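Long-range contact in tryptophan--tRNA ligase (Mycoplasma pneumoniae, PDB 2YY5), which probably catalyses the ATP-dependent attachment of tryptophan to tRNA(Trp), releasing AMP and diphosphate, as a homodimeric class I aminoacyl-tRNA synthetase: residues M3-G15 / D142-G154. The protein carries 1 engineered substitution. Sequence-based numbering, arbitrary orientation.
With WSA (5'-O-[(L-tryptophylamino)sulfonyl]adenosine), chain J.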
ATOM      1  N   MET B   3      29.317 -15.092  -7.336  1.00 69.28           N
ATOM      2  CA  MET B   3      28.584 -15.416  -8.618  1.00 67.16           C
ATOM      3  C   MET B   3      27.700 -14.284  -9.177  1.00 64.71           C
ATOM      4  O   MET B   3      27.549 -13.213  -8.592  1.00 63.13           O
ATOM      5  CB  MET B   3      27.688 -16.653  -8.415  1.00 69.36           C
ATOM      6  CG  MET B   3      27.993 -17.882  -9.277  1.00 67.42           C
ATOM      7  SD  MET B   3      29.384 -18.842  -8.682  1.00 77.39           S
ATOM      8  CE  MET B   3      28.527 -20.294  -8.017  1.00 64.76           C
ATOM      9  N   MET B   4      27.068 -14.629 -10.301  1.00 59.98           N
ATOM     10  CA  MET B   4      26.133 -13.894 -11.162  1.00 56.27           C
ATOM     11  C   MET B   4      25.339 -12.598 -10.877  1.00 53.17           C
ATOM     12  O   MET B   4      24.591 -12.485  -9.884  1.00 51.69           O
ATOM     13  CB  MET B   4      25.192 -14.945 -11.729  1.00 61.61           C
ATOM     14  CG  MET B   4      24.177 -14.489 -12.703  1.00 61.30           C
ATOM     15  SD  MET B   4      23.367 -16.009 -13.305  1.00 67.18           S
ATOM     16  CE  MET B   4      24.330 -16.461 -14.619  1.00 52.54           C
ATOM     17  N   LYS B   5      25.438 -11.634 -11.804  1.00 45.03           N
ATOM     18  CA  LYS B   5      24.762 -10.332 -11.710  1.00 43.33           C
ATOM     19  C   LYS B   5      23.264 -10.504 -11.982  1.00 43.43           C
ATOM     20  O   LYS B   5      22.884 -11.293 -12.840  1.00 44.41           O
ATOM     21  CB  LYS B   5      25.354  -9.347 -12.713  1.00 44.64           C
ATOM     22  CG  LYS B   5      25.632  -9.914 -14.104  1.00 55.97           C
ATOM     23  CD  LYS B   5      25.414  -8.893 -15.240  1.00 63.70           C
ATOM     24  CE  LYS B   5      26.318  -7.643 -15.163  1.00 70.49           C
ATOM     25  NZ  LYS B   5      26.043  -6.685 -16.293  1.00 65.71           N
ATOM     26  N   ARG B   6      22.447  -9.767 -11.249  1.00 33.54           N
ATOM     27  CA  ARG B   6      20.987  -9.874 -11.305  1.00 24.81           C
ATOM     28  C   ARG B   6      20.169  -8.797 -12.034  1.00 24.74           C
ATOM     29  O   ARG B   6      20.468  -7.611 -11.912  1.00 17.11           O
ATOM     30  CB  ARG B   6      20.498  -9.970  -9.863  1.00 16.27           C
ATOM     31  CG  ARG B   6      19.013 -10.133  -9.648  1.00 23.11           C
ATOM     32  CD  ARG B   6      18.670 -10.230  -8.141  1.00 26.69           C
ATOM     33  NE  ARG B   6      19.335 -11.363  -7.494  1.00 32.75           N
ATOM     34  CZ  ARG B   6      19.694 -11.396  -6.214  1.00 37.47           C
ATOM     35  NH1 ARG B   6      20.296 -12.472  -5.724  1.00 32.44           N
ATOM     36  NH2 ARG B   6      19.457 -10.354  -5.423  1.00 34.41           N
ATOM     37  N   ALA B   7      19.089  -9.224 -12.709  1.00 23.37           N
ATOM     38  CA  ALA B   7      18.169  -8.334 -13.456  1.00 18.56           C
ATOM     39  C   ALA B   7      16.690  -8.496 -13.057  1.00 14.61           C
ATOM     40  O   ALA B   7      16.182  -9.615 -12.941  1.00 17.96           O
ATOM     41  CB  ALA B   7      18.300  -8.600 -14.953  1.00  7.51           C
ATOM     42  N   LEU B   8      15.998  -7.378 -12.859  1.00 12.64           N
ATOM     43  CA  LEU B   8      14.585  -7.403 -12.494  1.00 12.39           C
ATOM     44  C   LEU B   8      13.785  -6.439 -13.354  1.00 16.69           C
ATOM     45  O   LEU B   8      14.232  -5.318 -13.628  1.00 20.73           O
ATOM     46  CB  LEU B   8      14.380  -7.009 -11.029  1.00 10.99           C
ATOM     47  CG  LEU B   8      12.874  -6.922 -10.723  1.00 12.82           C
ATOM     48  CD1 LEU B   8      12.413  -8.224 -10.078  1.00 12.31           C
ATOM     49  CD2 LEU B   8      12.580  -5.750  -9.825  1.00  8.90           C
ATOM     50  N   THR B   9      12.601  -6.871 -13.775  1.00 11.57           N
ATOM     51  CA  THR B   9      11.730  -6.023 -14.579  1.00 10.71           C
ATOM     52  C   THR B   9      10.303  -6.522 -14.486  1.00 18.73           C
ATOM     53  O   THR B   9      10.058  -7.721 -14.292  1.00 19.08           O
ATOM     54  CB  THR B   9      12.158  -5.961 -16.081  1.00 15.26           C
ATOM     55  OG1 THR B   9      11.463  -4.882 -16.718  1.00 14.89           O
ATOM     56  CG2 THR B   9      11.830  -7.255 -16.823  1.00  6.61           C
ATOM     57  N   GLY B  10       9.364  -5.589 -14.598  1.00 18.50           N
ATOM     58  CA  GLY B  10       7.965  -5.943 -14.527  1.00 20.56           C
ATOM     59  C   GLY B  10       7.206  -5.446 -15.738  1.00 19.21           C
ATOM     60  O   GLY B  10       7.505  -4.378 -16.278  1.00 17.86           O
ATOM     61  N   ILE B  11       6.228  -6.229 -16.175  1.00 18.96           N
ATOM     62  CA  ILE B  11       5.413  -5.858 -17.323  1.00 16.91           C
ATOM     63  C   ILE B  11       3.945  -5.945 -16.949  1.00 16.90           C
ATOM     64  O   ILE B  11       3.491  -6.947 -16.390  1.00 17.53           O
ATOM     65  CB  ILE B  11       5.665  -6.788 -18.530  1.00 16.23           C
ATOM     66  CG1 ILE B  11       7.142  -6.727 -18.943  1.00 23.33           C
ATOM     67  CG2 ILE B  11       4.780  -6.367 -19.699  1.00 14.07           C
ATOM     68  CD1 ILE B  11       7.558  -7.833 -19.897  1.00 27.60           C
ATOM     69  N   GLN B  12       3.207  -4.882 -17.248  1.00 16.02           N
ATOM     70  CA  GLN B  12       1.778  -4.838 -16.970  1.00 20.07           C
ATOM     71  C   GLN B  12       1.073  -5.600 -18.091  1.00 24.28           C
ATOM     72  O   GLN B  12       1.446  -5.482 -19.262  1.00 21.68           O
ATOM     73  CB  GLN B  12       1.290  -3.387 -16.938  1.00 20.68           C
ATOM     74  CG  GLN B  12       0.942  -2.860 -15.556  1.00 28.43           C
ATOM     75  CD  GLN B  12       0.523  -1.392 -15.571  1.00 28.34           C
ATOM     76  OE1 GLN B  12       1.346  -0.498 -15.791  1.00 21.17           O
ATOM     77  NE2 GLN B  12      -0.766  -1.142 -15.346  1.00 15.22           N
ATOM     78  N   ALA B  13       0.066  -6.395 -17.738  1.00 24.03           N
ATOM     79  CA  ALA B  13      -0.667  -7.153 -18.745  1.00 23.45           C
ATOM     80  C   ALA B  13      -1.742  -6.258 -19.355  1.00 26.14           C
ATOM     81  O   ALA B  13      -2.239  -5.337 -18.702  1.00 27.43           O
ATOM     82  CB  ALA B  13      -1.299  -8.403 -18.124  1.00 14.57           C
ATOM     83  N   SER B  14      -2.097  -6.542 -20.605  1.00 27.07           N
ATOM     84  CA  SER B  14      -3.092  -5.766 -21.320  1.00 25.63           C
ATOM     85  C   SER B  14      -3.278  -6.287 -22.740  1.00 29.37           C
ATOM     86  O   SER B  14      -2.304  -6.608 -23.430  1.00 28.94           O
ATOM     87  CB  SER B  14      -2.662  -4.297 -21.379  1.00 27.29           C
ATOM     88  OG  SER B  14      -3.456  -3.572 -22.296  1.00 20.79           O
ATOM     89  N   GLY B  15      -4.531  -6.358 -23.179  1.00 27.57           N
ATOM     90  CA  GLY B  15      -4.811  -6.819 -24.525  1.00 23.73           C
ATOM     91  C   GLY B  15      -4.217  -5.827 -25.496  1.00 23.46           C
ATOM     92  O   GLY B  15      -4.271  -6.007 -26.707  1.00 27.39           O
ATOM     93  N   ASP B 142       9.091  -3.050  -5.773  1.00 18.33           N
ATOM     94  CA  ASP B 142       9.212  -4.235  -6.619  1.00 18.76           C
ATOM     95  C   ASP B 142      10.677  -4.435  -6.979  1.00 18.44           C
ATOM     96  O   ASP B 142      11.162  -5.559  -7.029  1.00 15.51           O
ATOM     97  CB  ASP B 142       8.403  -4.087  -7.917  1.00 22.22           C
ATOM     98  CG  ASP B 142       6.910  -3.860  -7.675  1.00 21.97           C
ATOM     99  OD1 ASP B 142       6.309  -4.517  -6.789  1.00 14.01           O
ATOM    100  OD2 ASP B 142       6.334  -3.023  -8.403  1.00 20.54           O
ATOM    101  N   ILE B 143      11.378  -3.331  -7.219  1.00 20.50           N
ATOM    102  CA  ILE B 143      12.790  -3.378  -7.572  1.00 20.91           C
ATOM    103  C   ILE B 143      13.626  -3.838  -6.383  1.00 21.90           C
ATOM    104  O   ILE B 143      14.265  -4.888  -6.427  1.00 21.67           O
ATOM    105  CB  ILE B 143      13.314  -1.994  -7.998  1.00 23.39           C
ATOM    106  CG1 ILE B 143      12.494  -1.452  -9.172  1.00 25.65           C
ATOM    107  CG2 ILE B 143      14.775  -2.096  -8.382  1.00 18.36           C
ATOM    108  CD1 ILE B 143      12.751   0.019  -9.444  1.00 30.93           C
ATOM    109  N   LEU B 144      13.600  -3.042  -5.318  1.00 22.10           N
ATOM    110  CA  LEU B 144      14.374  -3.316  -4.116  1.00 22.16           C
ATOM    111  C   LEU B 144      14.159  -4.655  -3.417  1.00 24.05           C
ATOM    112  O   LEU B 144      15.000  -5.084  -2.626  1.00 24.89           O
ATOM    113  CB  LEU B 144      14.184  -2.168  -3.123  1.00 18.84           C
ATOM    114  CG  LEU B 144      15.053  -0.915  -3.320  1.00 20.06           C
ATOM    115  CD1 LEU B 144      16.020  -1.110  -4.472  1.00 10.05           C
ATOM    116  CD2 LEU B 144      14.173   0.284  -3.562  1.00 15.30           C
ATOM    117  N   LEU B 145      13.042  -5.319  -3.696  1.00 24.26           N
ATOM    118  CA  LEU B 145      12.767  -6.610  -3.072  1.00 24.10           C
ATOM    119  C   LEU B 145      13.756  -7.668  -3.557  1.00 21.71           C
ATOM    120  O   LEU B 145      14.063  -8.622  -2.844  1.00 16.48           O
ATOM    121  CB  LEU B 145      11.353  -7.078  -3.415  1.00 24.15           C
ATOM    122  CG  LEU B 145      10.312  -7.156  -2.302  1.00 27.55           C
ATOM    123  CD1 LEU B 145       8.990  -7.659  -2.894  1.00 23.30           C
ATOM    124  CD2 LEU B 145      10.810  -8.075  -1.190  1.00 21.32           C
ATOM    125  N   TYR B 146      14.244  -7.496  -4.780  1.00 16.12           N
ATOM    126  CA  TYR B 146      15.175  -8.447  -5.366  1.00 16.22           C
ATOM    127  C   TYR B 146      16.607  -7.916  -5.452  1.00 17.79           C
ATOM    128  O   TYR B 146      17.495  -8.605  -5.961  1.00 16.62           O
ATOM    129  CB  TYR B 146      14.659  -8.869  -6.747  1.00 14.84           C
ATOM    130  CG  TYR B 146      13.277  -9.461  -6.673  1.00 13.89           C
ATOM    131  CD1 TYR B 146      13.087 -10.798  -6.313  1.00 17.33           C
ATOM    132  CD2 TYR B 146      12.147  -8.656  -6.832  1.00 19.90           C
ATOM    133  CE1 TYR B 146      11.804 -11.315  -6.096  1.00 19.73           C
ATOM    134  CE2 TYR B 146      10.860  -9.160  -6.617  1.00 21.74           C
ATOM    135  CZ  TYR B 146      10.696 -10.488  -6.245  1.00 19.47           C
ATOM    136  OH  TYR B 146       9.436 -10.975  -5.982  1.00 18.94           O
ATOM    137  N   GLN B 147      16.823  -6.698  -4.950  1.00 15.86           N
ATOM    138  CA  GLN B 147      18.150  -6.087  -4.944  1.00 16.96           C
ATOM    139  C   GLN B 147      18.911  -6.351  -6.236  1.00 16.24           C
ATOM    140  O   GLN B 147      20.065  -6.753  -6.198  1.00 17.05           O
ATOM    141  CB  GLN B 147      18.967  -6.651  -3.785  1.00 20.04           C
ATOM    142  CG  GLN B 147      18.527  -6.205  -2.405  1.00 26.18           C
ATOM    143  CD  GLN B 147      18.672  -4.715  -2.214  1.00 30.04           C
ATOM    144  OE1 GLN B 147      17.678  -3.988  -2.124  1.00 34.32           O
ATOM    145  NE2 GLN B 147      19.913  -4.244  -2.160  1.00 26.56           N
ATOM    146  N   PRO B 148      18.285  -6.106  -7.394  1.00 18.93           N
ATOM    147  CA  PRO B 148      18.936  -6.346  -8.684  1.00 17.57           C
ATOM    148  C   PRO B 148      20.026  -5.347  -9.032  1.00 22.17           C
ATOM    149  O   PRO B 148      20.049  -4.237  -8.499  1.00 26.90           O
ATOM    150  CB  PRO B 148      17.777  -6.255  -9.652  1.00 14.37           C
ATOM    151  CG  PRO B 148      17.029  -5.080  -9.080  1.00 18.91           C
ATOM    152  CD  PRO B 148      16.992  -5.427  -7.593  1.00 15.93           C
ATOM    153  N   ASP B 149      20.920  -5.748  -9.936  1.00 21.16           N
ATOM    154  CA  ASP B 149      21.998  -4.881 -10.398  1.00 18.03           C
ATOM    155  C   ASP B 149      21.430  -3.921 -11.440  1.00 23.00           C
ATOM    156  O   ASP B 149      21.715  -2.716 -11.422  1.00 22.96           O
ATOM    157  CB  ASP B 149      23.115  -5.704 -11.027  1.00 13.97           C
ATOM    158  CG  ASP B 149      23.909  -6.485 -10.003  1.00 24.68           C
ATOM    159  OD1 ASP B 149      24.231  -7.657 -10.284  1.00 30.12           O
ATOM    160  OD2 ASP B 149      24.221  -5.930  -8.930  1.00 24.87           O
ATOM    161  N   ILE B 150      20.631  -4.464 -12.356  1.00 17.45           N
ATOM    162  CA  ILE B 150      20.024  -3.640 -13.380  1.00 17.42           C
ATOM    163  C   ILE B 150      18.515  -3.856 -13.476  1.00 22.70           C
ATOM    164  O   ILE B 150      17.968  -4.840 -12.973  1.00 23.72           O
ATOM    165  CB  ILE B 150      20.682  -3.861 -14.785  1.00 21.43           C
ATOM    166  CG1 ILE B 150      20.206  -5.168 -15.434  1.00 16.45           C
ATOM    167  CG2 ILE B 150      22.194  -3.816 -14.646  1.00 19.45           C
ATOM    168  CD1 ILE B 150      20.659  -6.392 -14.747  1.00 27.98           C
ATOM    169  N   VAL B 151      17.848  -2.901 -14.109  1.00 11.42           N
ATOM    170  CA  VAL B 151      16.414  -2.951 -14.288  1.00 12.96           C
ATOM    171  C   VAL B 151      16.178  -2.586 -15.741  1.00 13.81           C
ATOM    172  O   VAL B 151      16.155  -1.409 -16.097  1.00 17.93           O
ATOM    173  CB  VAL B 151      15.698  -1.935 -13.364  1.00 10.07           C
ATOM    174  CG1 VAL B 151      14.200  -1.967 -13.602  1.00  2.19           C
ATOM    175  CG2 VAL B 151      15.994  -2.260 -11.917  1.00  6.05           C
ATOM    176  N   PRO B 152      16.039  -3.598 -16.610  1.00 16.73           N
ATOM    177  CA  PRO B 152      15.812  -3.320 -18.032  1.00 14.38           C
ATOM    178  C   PRO B 152      14.405  -2.817 -18.338  1.00 20.76           C
ATOM    179  O   PRO B 152      13.412  -3.537 -18.142  1.00 16.95           O
ATOM    180  CB  PRO B 152      16.148  -4.652 -18.703  1.00  5.52           C
ATOM    181  CG  PRO B 152      15.872  -5.663 -17.647  1.00 19.58           C
ATOM    182  CD  PRO B 152      16.384  -5.015 -16.392  1.00 15.37           C
ATOM    183  N   VAL B 153      14.331  -1.578 -18.825  1.00 15.97           N
ATOM    184  CA  VAL B 153      13.052  -0.950 -19.132  1.00 20.13           C
ATOM    185  C   VAL B 153      13.128   0.032 -20.290  1.00 20.13           C
ATOM    186  O   VAL B 153      14.208   0.342 -20.790  1.00 14.90           O
ATOM    187  CB  VAL B 153      12.528  -0.165 -17.920  1.00 21.76           C
ATOM    188  CG1 VAL B 153      12.017  -1.102 -16.859  1.00 19.73           C
ATOM    189  CG2 VAL B 153      13.652   0.687 -17.361  1.00 16.93           C
ATOM    190  N   GLY B 154      11.962   0.532 -20.691  1.00 24.55           N
ATOM    191  CA  GLY B 154      11.891   1.498 -21.768  1.00 20.40           C
ATOM    192  C   GLY B 154      12.246   2.877 -21.243  1.00 24.86           C
ATOM    193  O   GLY B 154      12.272   3.108 -20.029  1.00 26.13           O
TER
HETATM  194  CD2 WSA J1351       8.031  -2.300 -13.536  1.00  8.48           C
HETATM  195  CE3 WSA J1351       9.015  -2.389 -14.514  1.00 13.39           C
HETATM  196  CZ3 WSA J1351      10.333  -2.617 -14.140  1.00  7.01           C
HETATM  197  CH2 WSA J1351      10.663  -2.754 -12.794  1.00  7.52           C
HETATM  198  CZ2 WSA J1351       9.677  -2.663 -11.820  1.00  8.15           C
HETATM  199  CE2 WSA J1351       8.358  -2.435 -12.194  1.00 10.33           C
HETATM  200  N11 WSA J1351       7.230  -2.326 -11.496  1.00  8.53           N
HETATM  201  CD1 WSA J1351       6.211  -2.133 -12.328  1.00  9.92           C
HETATM  202  CG  WSA J1351       6.654  -2.111 -13.584  1.00  7.70           C
HETATM  203  CB  WSA J1351       5.799  -1.931 -14.836  1.00 12.19           C
HETATM  204  CA  WSA J1351       6.184  -0.663 -15.602  1.00 17.01           C
HETATM  205  NH3 WSA J1351       6.049   0.520 -14.742  1.00  5.23           N
HETATM  206  C   WSA J1351       5.263  -0.523 -16.817  1.00 18.47           C
HETATM  207  O   WSA J1351       4.114  -0.115 -16.677  1.00 36.46           O
HETATM  208  NS  WSA J1351       5.763  -0.863 -18.000  1.00 26.68           N
HETATM  209  S   WSA J1351       4.558  -1.175 -19.054  1.00 28.05           S
HETATM  210  O1S WSA J1351       3.710  -2.304 -18.547  1.00 10.99           O
HETATM  211  O2S WSA J1351       3.688   0.036 -19.218  1.00 20.32           O
HETATM  212  O5' WSA J1351       5.191  -1.530 -20.288  1.00 17.98           O
HETATM  213  C5' WSA J1351       6.174  -2.571 -20.274  1.00  8.26           C
HETATM  214  C4' WSA J1351       7.552  -2.148 -20.794  1.00 17.17           C
HETATM  215  O4' WSA J1351       7.430  -1.625 -22.128  1.00 10.38           O
HETATM  216  C3' WSA J1351       8.225  -1.057 -19.956  1.00 19.43           C
HETATM  217  O3' WSA J1351       9.629  -1.315 -19.869  1.00 19.60           O
HETATM  218  C2' WSA J1351       7.981   0.187 -20.808  1.00 23.26           C
HETATM  219  O2' WSA J1351       8.997   1.159 -20.543  1.00 20.23           O
HETATM  220  C1' WSA J1351       8.218  -0.426 -22.187  1.00 10.25           C
HETATM  221  N9  WSA J1351       7.685   0.470 -23.241  1.00 16.91           N
HETATM  222  C8  WSA J1351       6.449   0.960 -23.270  1.00 12.79           C
HETATM  223  N7  WSA J1351       6.277   1.677 -24.378  1.00 17.08           N
HETATM  224  C5  WSA J1351       7.418   1.642 -25.062  1.00 11.42           C
HETATM  225  C4  WSA J1351       8.319   0.880 -24.331  1.00 13.77           C
HETATM  226  N3  WSA J1351       9.559   0.694 -24.813  1.00 14.55           N
HETATM  227  C2  WSA J1351       9.920   1.225 -25.969  1.00 11.78           C
HETATM  228  N1  WSA J1351       9.085   1.952 -26.688  1.00 19.08           N
HETATM  229  C6  WSA J1351       7.831   2.181 -26.269  1.00 19.36           C
HETATM  230  N6  WSA J1351       6.986   2.902 -27.005  1.00 22.81           N
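Two parallel strands of the Rossmann-type catalytic domain, 6-11 and 150-152, meet through a short bridge, Ala7 with Ile150, and then part around the bound tryptophanyl-sulfamoyl adenosine. Ile150 N gives a hydrogen bond to Arg6 O, and Leu8 N returns one to Ile150 O at 3.2 Å. Arg6 O is gripped twice, since Asp149 N also donates to it, and Asp149 OD1 takes Arg6 N (2.9 Å) from above the carboxylate plane; OD2 is salt-bridged to Arg180. The Arg6 chain runs across the Pro148 ring and bends at chi3 (-59°), bringing NH2 to Tyr146 O, 2.7 Å away and above that carbonyl plane.

Leu8 reaches from the strand to helix 131-144. Its CB rests on Pro148 CB at 3.7 Å, CD2 lies against Ile143 CA, and CD1 approaches Tyr146 CD2, the two side chains crossing at about a right angle; Tyr146 OH bonds to His89. In class I synthetases the active site lies at the C-terminal ends of such parallel strands; here the ligand sits past the bridge, where the two segments diverge. With chi1 at -166°, Thr9 turns OG1 across to Pro152 O, donating at 2.8 Å beside the indole. Asp142, whose OD1 is bonded by His89 and OD2 by His46, accepts the indole N11 on OD2 at 3.3 Å; Gln12 N donates to sulfamoyl O1S, and Gly154 N to ribose O3'.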